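Local atomic coordinates of F420-dependent methylenetetrahydromethanopterin dehydrogenase (Methanopyrus kandleri, PDB entry 3IQE), a protein that catalyses the reversible, coenzyme F420-dependent interconversion of methylene- and methenyl-tetrahydromethanopterin, a one-carbon step in the formation of methane from carbon dioxide. Residues 95-100 with 115-120; 9-14 with 68-73. All coordinates share one frame; numbering follows the deposited sequence.

Interaction 1 (95-100 with 115-120); sequences VIIGDA and GYILVK. With F42 (coenzyme f420), chain H.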
ATOM      1  N   VAL A  95     -28.073 -27.857  14.115  1.00 18.91           N
ATOM      2  CA  VAL A  95     -27.867 -26.862  13.087  1.00 18.75           C
ATOM      3  C   VAL A  95     -26.623 -27.250  12.319  1.00 18.41           C
ATOM      4  O   VAL A  95     -25.624 -27.656  12.902  1.00 19.68           O
ATOM      5  CB  VAL A  95     -27.662 -25.498  13.713  1.00 18.63           C
ATOM      6  CG1 VAL A  95     -27.238 -24.495  12.664  1.00 19.25           C
ATOM      7  CG2 VAL A  95     -28.916 -25.035  14.431  1.00 17.13           C
ATOM      8  N   ILE A  96     -26.671 -27.104  11.010  1.00 18.69           N
ATOM      9  CA  ILE A  96     -25.564 -27.489  10.172  1.00 18.63           C
ATOM     10  C   ILE A  96     -24.970 -26.222   9.591  1.00 19.02           C
ATOM     11  O   ILE A  96     -25.672 -25.438   8.990  1.00 19.97           O
ATOM     12  CB  ILE A  96     -26.015 -28.317   8.994  1.00 18.29           C
ATOM     13  CG1 ILE A  96     -26.783 -29.556   9.486  1.00 17.95           C
ATOM     14  CG2 ILE A  96     -24.812 -28.687   8.147  1.00 18.14           C
ATOM     15  CD1 ILE A  96     -25.964 -30.499  10.277  1.00 18.37           C
ATOM     16  N   ILE A  97     -23.677 -26.055   9.775  1.00 20.17           N
ATOM     17  CA  ILE A  97     -22.921 -24.964   9.166  1.00 20.82           C
ATOM     18  C   ILE A  97     -22.129 -25.550   8.020  1.00 21.35           C
ATOM     19  O   ILE A  97     -21.386 -26.508   8.204  1.00 21.57           O
ATOM     20  CB  ILE A  97     -21.908 -24.409  10.161  1.00 21.58           C
ATOM     21  CG1 ILE A  97     -22.615 -23.938  11.420  1.00 23.58           C
ATOM     22  CG2 ILE A  97     -21.111 -23.287   9.561  1.00 21.22           C
ATOM     23  CD1 ILE A  97     -22.952 -22.514  11.427  1.00 25.70           C
ATOM     24  N   GLY A  98     -22.259 -24.967   6.839  1.00 20.66           N
ATOM     25  CA  GLY A  98     -21.638 -25.543   5.663  1.00 21.59           C
ATOM     26  C   GLY A  98     -21.295 -24.425   4.710  1.00 22.11           C
ATOM     27  O   GLY A  98     -21.456 -23.258   5.054  1.00 22.65           O
ATOM     28  N   ASP A  99     -20.784 -24.799   3.538  1.00 22.11           N
ATOM     29  CA  ASP A  99     -20.424 -23.861   2.482  1.00 21.97           C
ATOM     30  C   ASP A  99     -21.369 -24.012   1.274  1.00 21.96           C
ATOM     31  O   ASP A  99     -22.462 -24.576   1.401  1.00 21.63           O
ATOM     32  CB  ASP A  99     -18.942 -24.002   2.093  1.00 22.31           C
ATOM     33  CG  ASP A  99     -18.569 -25.401   1.621  1.00 25.19           C
ATOM     34  OD1 ASP A  99     -17.699 -25.505   0.712  1.00 29.94           O
ATOM     35  OD2 ASP A  99     -19.152 -26.385   2.101  1.00 24.03           O
ATOM     36  N   ALA A 100     -20.976 -23.499   0.112  1.00 22.23           N
ATOM     37  CA  ALA A 100     -21.916 -23.379  -1.013  1.00 22.32           C
ATOM     38  C   ALA A 100     -22.478 -24.711  -1.514  1.00 22.50           C
ATOM     39  O   ALA A 100     -23.621 -24.761  -1.940  1.00 22.82           O
ATOM     40  CB  ALA A 100     -21.279 -22.617  -2.175  1.00 21.67           C
ATOM     41  N   GLY A 115     -31.552 -27.214  11.067  1.00 20.59           N
ATOM     42  CA  GLY A 115     -31.365 -25.824  10.731  1.00 20.27           C
ATOM     43  C   GLY A 115     -30.079 -25.731   9.939  1.00 19.70           C
ATOM     44  O   GLY A 115     -29.318 -26.679   9.867  1.00 20.21           O
ATOM     45  N   TYR A 116     -29.805 -24.601   9.335  1.00 20.05           N
ATOM     46  CA  TYR A 116     -28.561 -24.518   8.617  1.00 19.25           C
ATOM     47  C   TYR A 116     -28.137 -23.096   8.449  1.00 19.23           C
ATOM     48  O   TYR A 116     -28.962 -22.179   8.485  1.00 18.79           O
ATOM     49  CB  TYR A 116     -28.666 -25.199   7.242  1.00 19.54           C
ATOM     50  CG  TYR A 116     -29.806 -24.710   6.378  1.00 19.28           C
ATOM     51  CD1 TYR A 116     -31.006 -25.381   6.337  1.00 19.91           C
ATOM     52  CD2 TYR A 116     -29.671 -23.569   5.598  1.00 21.36           C
ATOM     53  CE1 TYR A 116     -32.039 -24.945   5.554  1.00 18.90           C
ATOM     54  CE2 TYR A 116     -30.686 -23.126   4.823  1.00 19.95           C
ATOM     55  CZ  TYR A 116     -31.868 -23.818   4.793  1.00 20.94           C
ATOM     56  OH  TYR A 116     -32.898 -23.384   4.006  1.00 19.32           O
ATOM     57  N   ILE A 117     -26.829 -22.947   8.285  1.00 19.10           N
ATOM     58  CA  ILE A 117     -26.226 -21.701   7.855  1.00 19.17           C
ATOM     59  C   ILE A 117     -25.218 -22.088   6.778  1.00 19.43           C
ATOM     60  O   ILE A 117     -24.234 -22.804   7.030  1.00 18.59           O
ATOM     61  CB  ILE A 117     -25.544 -20.965   8.998  1.00 19.74           C
ATOM     62  CG1 ILE A 117     -26.517 -20.821  10.171  1.00 19.99           C
ATOM     63  CG2 ILE A 117     -25.028 -19.600   8.537  1.00 20.05           C
ATOM     64  CD1 ILE A 117     -25.893 -20.083  11.363  1.00 22.50           C
ATOM     65  N   LEU A 118     -25.476 -21.634   5.561  1.00 19.40           N
ATOM     66  CA  LEU A 118     -24.572 -21.922   4.496  1.00 19.12           C
ATOM     67  C   LEU A 118     -23.897 -20.624   4.091  1.00 19.85           C
ATOM     68  O   LEU A 118     -24.554 -19.658   3.731  1.00 18.92           O
ATOM     69  CB  LEU A 118     -25.327 -22.546   3.326  1.00 20.18           C
ATOM     70  CG  LEU A 118     -26.111 -23.798   3.709  1.00 19.42           C
ATOM     71  CD1 LEU A 118     -26.908 -24.297   2.502  1.00 22.44           C
ATOM     72  CD2 LEU A 118     -25.192 -24.902   4.255  1.00 18.17           C
ATOM     73  N   VAL A 119     -22.574 -20.623   4.186  1.00 20.29           N
ATOM     74  CA  VAL A 119     -21.779 -19.438   3.971  1.00 20.89           C
ATOM     75  C   VAL A 119     -21.080 -19.573   2.615  1.00 20.48           C
ATOM     76  O   VAL A 119     -20.116 -20.324   2.447  1.00 20.78           O
ATOM     77  CB  VAL A 119     -20.778 -19.234   5.118  1.00 20.21           C
ATOM     78  CG1 VAL A 119     -20.088 -17.874   4.957  1.00 21.44           C
ATOM     79  CG2 VAL A 119     -21.485 -19.368   6.494  1.00 23.05           C
ATOM     80  N   LYS A 120     -21.611 -18.879   1.626  1.00 19.44           N
ATOM     81  CA  LYS A 120     -21.121 -19.046   0.263  1.00 20.36           C
ATOM     82  C   LYS A 120     -19.691 -18.555   0.105  1.00 19.78           C
ATOM     83  O   LYS A 120     -18.899 -19.211  -0.554  1.00 19.32           O
ATOM     84  CB  LYS A 120     -22.075 -18.410  -0.728  1.00 20.20           C
ATOM     85  CG  LYS A 120     -23.481 -19.004  -0.646  1.00 22.43           C
ATOM     86  CD  LYS A 120     -24.397 -18.534  -1.759  1.00 26.08           C
ATOM     87  CE  LYS A 120     -24.092 -19.270  -3.049  1.00 27.34           C
ATOM     88  NZ  LYS A 120     -25.161 -19.034  -4.045  1.00 28.90           N
TER
HETATM   89  N1  F42 H 285     -12.199 -32.316   2.460  0.60 31.22           N
HETATM   90  C2  F42 H 285     -11.781 -32.858   3.623  0.60 32.89           C
HETATM   91  O2  F42 H 285     -11.476 -34.066   3.653  0.60 32.42           O
HETATM   92  N3  F42 H 285     -11.344 -32.052   4.620  0.60 31.91           N
HETATM   93  C4  F42 H 285     -11.527 -30.707   4.554  0.60 31.54           C
HETATM   94  O4  F42 H 285     -11.392 -30.025   5.592  0.60 30.76           O
HETATM   95  C4A F42 H 285     -12.075 -30.158   3.398  0.60 31.66           C
HETATM   96  C5  F42 H 285     -12.121 -28.795   3.135  0.60 31.29           C
HETATM   97  C5A F42 H 285     -13.182 -28.363   2.338  0.60 30.93           C
HETATM   98  C6  F42 H 285     -13.653 -27.056   2.382  0.60 30.46           C
HETATM   99  C7  F42 H 285     -14.720 -26.671   1.583  0.60 29.02           C
HETATM  100  C8  F42 H 285     -15.320 -27.595   0.732  0.60 31.34           C
HETATM  101  O8M F42 H 285     -16.372 -27.228  -0.036  0.60 30.61           O
HETATM  102  C9  F42 H 285     -14.853 -28.902   0.686  0.60 30.67           C
HETATM  103  C9A F42 H 285     -13.792 -29.280   1.491  0.60 30.87           C
HETATM  104  N10 F42 H 285     -13.336 -30.526   1.447  0.60 32.98           N
HETATM  105  C10 F42 H 285     -12.599 -31.020   2.451  0.60 32.18           C
HETATM  106  C1' F42 H 285     -13.474 -31.282   0.202  0.60 35.65           C
HETATM  107  C2' F42 H 285     -14.726 -32.136   0.332  0.60 37.25           C
HETATM  108  O2' F42 H 285     -14.563 -33.015   1.451  0.60 36.76           O
HETATM  109  C3' F42 H 285     -14.983 -32.933  -0.934  0.60 37.59           C
HETATM  110  O3' F42 H 285     -13.836 -33.702  -1.298  0.60 37.95           O
HETATM  111  C4' F42 H 285     -15.293 -32.034  -2.109  0.60 39.53           C
HETATM  112  O4' F42 H 285     -16.439 -31.233  -1.819  0.60 37.94           O
HETATM  113  C5' F42 H 285     -15.573 -32.888  -3.340  0.60 41.60           C
HETATM  114  O5' F42 H 285     -16.581 -32.229  -4.092  0.60 45.64           O
HETATM  115  P   F42 H 285     -17.879 -32.988  -4.665  0.60 49.00           P
HETATM  116  O1P F42 H 285     -18.197 -34.052  -3.633  0.60 49.62           O
HETATM  117  O2P F42 H 285     -18.916 -31.902  -4.825  0.60 47.81           O
HETATM  118  O3P F42 H 285     -17.392 -33.561  -5.979  0.60 48.21           O
HETATM  119  O   HOH W   1     -18.573 -21.789  -0.826  1.00 18.70           O

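Interaction 2 (9-14 with 68-73); sequences IKCGNL and IVYGGP. With F42 (coenzyme f420), chain H.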
ATOM      1  N   ILE A   9     -19.630 -29.691  16.863  1.00 17.36           N
ATOM      2  CA  ILE A   9     -18.926 -30.808  16.273  1.00 17.80           C
ATOM      3  C   ILE A   9     -18.196 -30.314  15.046  1.00 19.04           C
ATOM      4  O   ILE A   9     -18.822 -29.756  14.153  1.00 20.31           O
ATOM      5  CB  ILE A   9     -19.869 -31.913  15.816  1.00 17.47           C
ATOM      6  CG1 ILE A   9     -20.745 -32.450  16.974  1.00 17.63           C
ATOM      7  CG2 ILE A   9     -19.073 -33.067  15.296  1.00 17.04           C
ATOM      8  CD1 ILE A   9     -21.952 -33.215  16.476  1.00 18.81           C
ATOM      9  N   LYS A  10     -16.887 -30.526  14.984  1.00 20.27           N
ATOM     10  CA  LYS A  10     -16.069 -29.982  13.880  1.00 20.65           C
ATOM     11  C   LYS A  10     -15.375 -31.092  13.092  1.00 20.73           C
ATOM     12  O   LYS A  10     -14.470 -31.735  13.586  1.00 20.70           O
ATOM     13  CB  LYS A  10     -15.021 -28.986  14.414  1.00 20.83           C
ATOM     14  CG  LYS A  10     -15.625 -27.695  14.980  1.00 20.59           C
ATOM     15  CD  LYS A  10     -14.590 -26.769  15.652  1.00 22.69           C
ATOM     16  CE  LYS A  10     -15.288 -25.610  16.402  1.00 18.53           C
ATOM     17  NZ  LYS A  10     -14.438 -24.375  16.616  1.00 22.25           N
ATOM     18  N   CYS A  11     -15.776 -31.284  11.845  1.00 21.34           N
ATOM     19  CA  CYS A  11     -15.170 -32.314  10.992  1.00 20.95           C
ATOM     20  C   CYS A  11     -14.787 -31.689   9.679  1.00 20.50           C
ATOM     21  O   CYS A  11     -15.642 -31.179   8.956  1.00 21.40           O
ATOM     22  CB  CYS A  11     -16.136 -33.459  10.739  1.00 20.51           C
ATOM     23  SG  CYS A  11     -16.556 -34.334  12.232  1.00 21.76           S
ATOM     24  N   GLY A  12     -13.504 -31.719   9.371  1.00 20.24           N
ATOM     25  CA  GLY A  12     -12.987 -30.950   8.236  1.00 20.58           C
ATOM     26  C   GLY A  12     -12.900 -29.492   8.635  1.00 21.24           C
ATOM     27  O   GLY A  12     -13.289 -29.136   9.737  1.00 22.50           O
ATOM     28  N   ASN A  13     -12.399 -28.644   7.757  1.00 21.10           N
ATOM     29  CA  ASN A  13     -12.243 -27.237   8.126  1.00 20.89           C
ATOM     30  C   ASN A  13     -12.865 -26.247   7.166  1.00 21.60           C
ATOM     31  O   ASN A  13     -12.702 -26.346   5.946  1.00 19.96           O
ATOM     32  CB  ASN A  13     -10.782 -26.870   8.347  1.00 20.92           C
ATOM     33  CG  ASN A  13     -10.633 -25.566   9.134  1.00 21.90           C
ATOM     34  OD1 ASN A  13     -11.021 -25.511  10.300  1.00 20.78           O
ATOM     35  ND2 ASN A  13     -10.118 -24.515   8.504  1.00 18.71           N
ATOM     36  N   LEU A  14     -13.609 -25.324   7.763  1.00 21.02           N
ATOM     37  CA  LEU A  14     -14.212 -24.196   7.098  1.00 22.54           C
ATOM     38  C   LEU A  14     -13.811 -23.008   7.972  1.00 22.59           C
ATOM     39  O   LEU A  14     -13.563 -23.193   9.150  1.00 23.15           O
ATOM     40  CB  LEU A  14     -15.723 -24.388   7.101  1.00 23.20           C
ATOM     41  CG  LEU A  14     -16.495 -24.355   5.783  1.00 25.01           C
ATOM     42  CD1 LEU A  14     -15.762 -25.045   4.677  1.00 24.05           C
ATOM     43  CD2 LEU A  14     -17.838 -24.981   6.038  1.00 24.79           C
ATOM     44  N   ILE A  68     -27.335 -28.918  19.279  1.00 17.76           N
ATOM     45  CA  ILE A  68     -26.060 -29.308  18.706  1.00 18.52           C
ATOM     46  C   ILE A  68     -25.803 -28.600  17.382  1.00 17.86           C
ATOM     47  O   ILE A  68     -26.736 -28.257  16.660  1.00 19.19           O
ATOM     48  CB  ILE A  68     -25.992 -30.788  18.434  1.00 18.13           C
ATOM     49  CG1 ILE A  68     -26.471 -31.579  19.628  1.00 17.94           C
ATOM     50  CG2 ILE A  68     -24.570 -31.209  18.133  1.00 18.93           C
ATOM     51  CD1 ILE A  68     -26.506 -33.098  19.371  1.00 19.43           C
ATOM     52  N   VAL A  69     -24.530 -28.388  17.077  1.00 18.01           N
ATOM     53  CA  VAL A  69     -24.099 -27.744  15.836  1.00 17.71           C
ATOM     54  C   VAL A  69     -23.038 -28.619  15.173  1.00 18.44           C
ATOM     55  O   VAL A  69     -22.058 -29.004  15.817  1.00 18.69           O
ATOM     56  CB  VAL A  69     -23.461 -26.357  16.069  1.00 17.59           C
ATOM     57  CG1 VAL A  69     -23.042 -25.779  14.755  1.00 16.50           C
ATOM     58  CG2 VAL A  69     -24.403 -25.391  16.794  1.00 17.91           C
ATOM     59  N   TYR A  70     -23.247 -28.952  13.905  1.00 18.70           N
ATOM     60  CA  TYR A  70     -22.243 -29.653  13.114  1.00 19.10           C
ATOM     61  C   TYR A  70     -21.709 -28.678  12.120  1.00 19.95           C
ATOM     62  O   TYR A  70     -22.471 -28.081  11.376  1.00 20.33           O
ATOM     63  CB  TYR A  70     -22.832 -30.838  12.362  1.00 19.30           C
ATOM     64  CG  TYR A  70     -21.820 -31.526  11.460  1.00 19.63           C
ATOM     65  CD1 TYR A  70     -21.694 -31.188  10.113  1.00 22.45           C
ATOM     66  CD2 TYR A  70     -20.979 -32.502  11.965  1.00 21.65           C
ATOM     67  CE1 TYR A  70     -20.747 -31.818   9.294  1.00 19.62           C
ATOM     68  CE2 TYR A  70     -20.061 -33.151  11.156  1.00 20.25           C
ATOM     69  CZ  TYR A  70     -19.933 -32.797   9.836  1.00 20.84           C
ATOM     70  OH  TYR A  70     -18.990 -33.455   9.079  1.00 20.87           O
ATOM     71  N   GLY A  71     -20.402 -28.487  12.128  1.00 20.76           N
ATOM     72  CA  GLY A  71     -19.799 -27.504  11.275  1.00 21.88           C
ATOM     73  C   GLY A  71     -18.681 -28.113  10.474  1.00 22.11           C
ATOM     74  O   GLY A  71     -17.797 -28.785  10.998  1.00 23.28           O
ATOM     75  N   GLY A  72     -18.713 -27.870   9.189  1.00 22.00           N
ATOM     76  CA  GLY A  72     -17.761 -28.517   8.322  1.00 21.78           C
ATOM     77  C   GLY A  72     -18.103 -28.286   6.878  1.00 21.66           C
ATOM     78  O   GLY A  72     -19.169 -27.746   6.542  1.00 22.02           O
ATOM     79  N   PRO A  73     -17.186 -28.678   6.015  1.00 20.92           N
ATOM     80  CA  PRO A  73     -17.347 -28.544   4.595  1.00 21.37           C
ATOM     81  C   PRO A  73     -18.451 -29.415   4.018  1.00 21.70           C
ATOM     82  O   PRO A  73     -18.722 -30.514   4.524  1.00 21.24           O
ATOM     83  CB  PRO A  73     -15.998 -29.011   4.039  1.00 21.81           C
ATOM     84  CG  PRO A  73     -15.062 -28.924   5.150  1.00 22.07           C
ATOM     85  CD  PRO A  73     -15.852 -29.146   6.387  1.00 19.76           C
TER
HETATM   86  N1  F42 H 285     -12.199 -32.316   2.460  0.60 31.22           N
HETATM   87  C2  F42 H 285     -11.781 -32.858   3.623  0.60 32.89           C
HETATM   88  O2  F42 H 285     -11.476 -34.066   3.653  0.60 32.42           O
HETATM   89  N3  F42 H 285     -11.344 -32.052   4.620  0.60 31.91           N
HETATM   90  C4  F42 H 285     -11.527 -30.707   4.554  0.60 31.54           C
HETATM   91  O4  F42 H 285     -11.392 -30.025   5.592  0.60 30.76           O
HETATM   92  C4A F42 H 285     -12.075 -30.158   3.398  0.60 31.66           C
HETATM   93  C5  F42 H 285     -12.121 -28.795   3.135  0.60 31.29           C
HETATM   94  C5A F42 H 285     -13.182 -28.363   2.338  0.60 30.93           C
HETATM   95  C6  F42 H 285     -13.653 -27.056   2.382  0.60 30.46           C
HETATM   96  C7  F42 H 285     -14.720 -26.671   1.583  0.60 29.02           C
HETATM   97  C8  F42 H 285     -15.320 -27.595   0.732  0.60 31.34           C
HETATM   98  O8M F42 H 285     -16.372 -27.228  -0.036  0.60 30.61           O
HETATM   99  C9  F42 H 285     -14.853 -28.902   0.686  0.60 30.67           C
HETATM  100  C9A F42 H 285     -13.792 -29.280   1.491  0.60 30.87           C
HETATM  101  N10 F42 H 285     -13.336 -30.526   1.447  0.60 32.98           N
HETATM  102  C10 F42 H 285     -12.599 -31.020   2.451  0.60 32.18           C
HETATM  103  C1' F42 H 285     -13.474 -31.282   0.202  0.60 35.65           C
HETATM  104  C2' F42 H 285     -14.726 -32.136   0.332  0.60 37.25           C
HETATM  105  O2' F42 H 285     -14.563 -33.015   1.451  0.60 36.76           O
HETATM  106  C3' F42 H 285     -14.983 -32.933  -0.934  0.60 37.59           C
HETATM  107  O3' F42 H 285     -13.836 -33.702  -1.298  0.60 37.95           O
HETATM  108  C4' F42 H 285     -15.293 -32.034  -2.109  0.60 39.53           C
HETATM  109  O4' F42 H 285     -16.439 -31.233  -1.819  0.60 37.94           O
HETATM  110  C5' F42 H 285     -15.573 -32.888  -3.340  0.60 41.60           C
HETATM  111  O5' F42 H 285     -16.581 -32.229  -4.092  0.60 45.64           O
HETATM  112  P   F42 H 285     -17.879 -32.988  -4.665  0.60 49.00           P
HETATM  113  O1P F42 H 285     -18.197 -34.052  -3.633  0.60 49.62           O
HETATM  114  O2P F42 H 285     -18.916 -31.902  -4.825  0.60 47.81           O
HETATM  115  O3P F42 H 285     -17.392 -33.561  -5.979  0.60 48.21           O

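Interaction 1 (95-100 with 115-120)
From Val95 beside Gly115 to Gly98 beside Leu118, the two strands run parallel in step, their axes 4.3 Å apart at closest and inclined by 13°, and four backbone hydrogen bonds join them. Ile96 and Gly98 each use both their N-H and their C=O: Ile96 N gives to Gly115 O and Ile96 O takes Ile117 N, while Gly98 N reaches Ile117 O at 2.9 Å and Gly98 O accepts from Val119 N. Beyond the strands, one water continues the link, accepting from Ala100 N and donating to Lys120 O.

On the face of Val95, Ile97 and Ile117, the two isoleucines lie side by side and point the same way, their CD1 methyls 3.8 Å apart. Ile117 is extended, with chi2 at 180°, whereas Ile97 bends its CD1 (chi2 -94°) back against CB and CD1 of Ile117. On the face of Ile96, Tyr116 and Leu118, Leu118 lays its CD2 methyl 3.9 Å from Gly98 CA, where a side chain on Gly98 would be tight. Asp99 turns its carboxyl group to the bound coenzyme F420, where OD1 and O8M of the coenzyme are modelled 2.3 Å apart, too close to say what kind of contact this is, while OD2 accepts from the backbone N of Asn74.

Helix 106-111, the crossover of this beta-alpha-beta unit, covers the Tyr116 face: Met109 meets Ile96, Tyr116 and Leu118, and Glu110 hydrogen-bonds the Tyr116 hydroxyl. Helix 153-169 packs over the other face, with Phe161 against Ile97 and Ile117, and strand 94-98 bonds onward to strand 67-71.

Interaction 2 (9-14 with 68-73)
Ile9 and Tyr70 pair in parallel, and Lys10 pairs with Gly71. Ile9 N gives to Val69 O at 2.7 Å, Ile9 O takes Gly71 N in a nearly straight bond (167° at the hydrogen), and Cys11 N closes weakly on Gly71 O as the strands begin to part.

Most of the side-chain packing centres on Tyr70. With CG anti to the backbone N (chi1 176°), its ring lies alongside segment 9-14: CD2 meets the CG2 methyl of Ile9 at 3.9 Å, the two side chains crossing at about a right angle. Further out, Cys11 SG makes an oblique sulfur-aromatic contact, 5.1 Å from the ring centroid, and Cys11 CB sits 3.3 Å from Tyr70 OH. A serine in place of Tyr70 would probably leave Ile9 CG2 and Cys11 SG without the ring they pack on and open a gap beside Val49 of helix 46-63, which also touches the ring. Away from the ring, Ile9 CD1 rests on Ile68 CG2, while Pro73 CD fits against Cys11 O and the Gly12 carbonyl carbon, where a side chain on Gly12 would clash. Cys11 O and Tyr70 OH are both buried without a polar partner in the model.

Asn13 N donates to F42 O4 at 2.8 Å, Pro73 CB packs 3.4 Å from F42 C5A, and Leu14 CD1 lies 3.6 Å from F42 C7. The Asn13 side chain also approaches the bound tetrahydromethanopterin derivative, so this loop borders both molecules. Loops following the C-terminal ends of adjacent parallel strands thus frame the flavin-like ring, a ligand-site placement common in alpha/beta folds with a parallel sheet.

How the interactions relate
Both contacts are buried in one parallel sheet, their centres about 10 Å apart, with interaction 2 closing before interaction 1 opens along the chain. Strands 67-71 and 94-98 are neighbours, and probable hydrogen bonds run from Ile97 N to Tyr70 O and from Tyr70 N to Val95 O, so four neighbouring strands of the sheet form one continuous layer. Interaction 1 keeps its strands paired for longer and is mostly aliphatic packing and regular backbone bonding; in interaction 2 the pairing gives way sooner to loops, and tyrosine, cysteine and proline carry much of the packing. Both reach the same F420: 95-100 through the acid side chain of Asp99, 9-14 and 68-73 through a backbone N-H and apolar carbons.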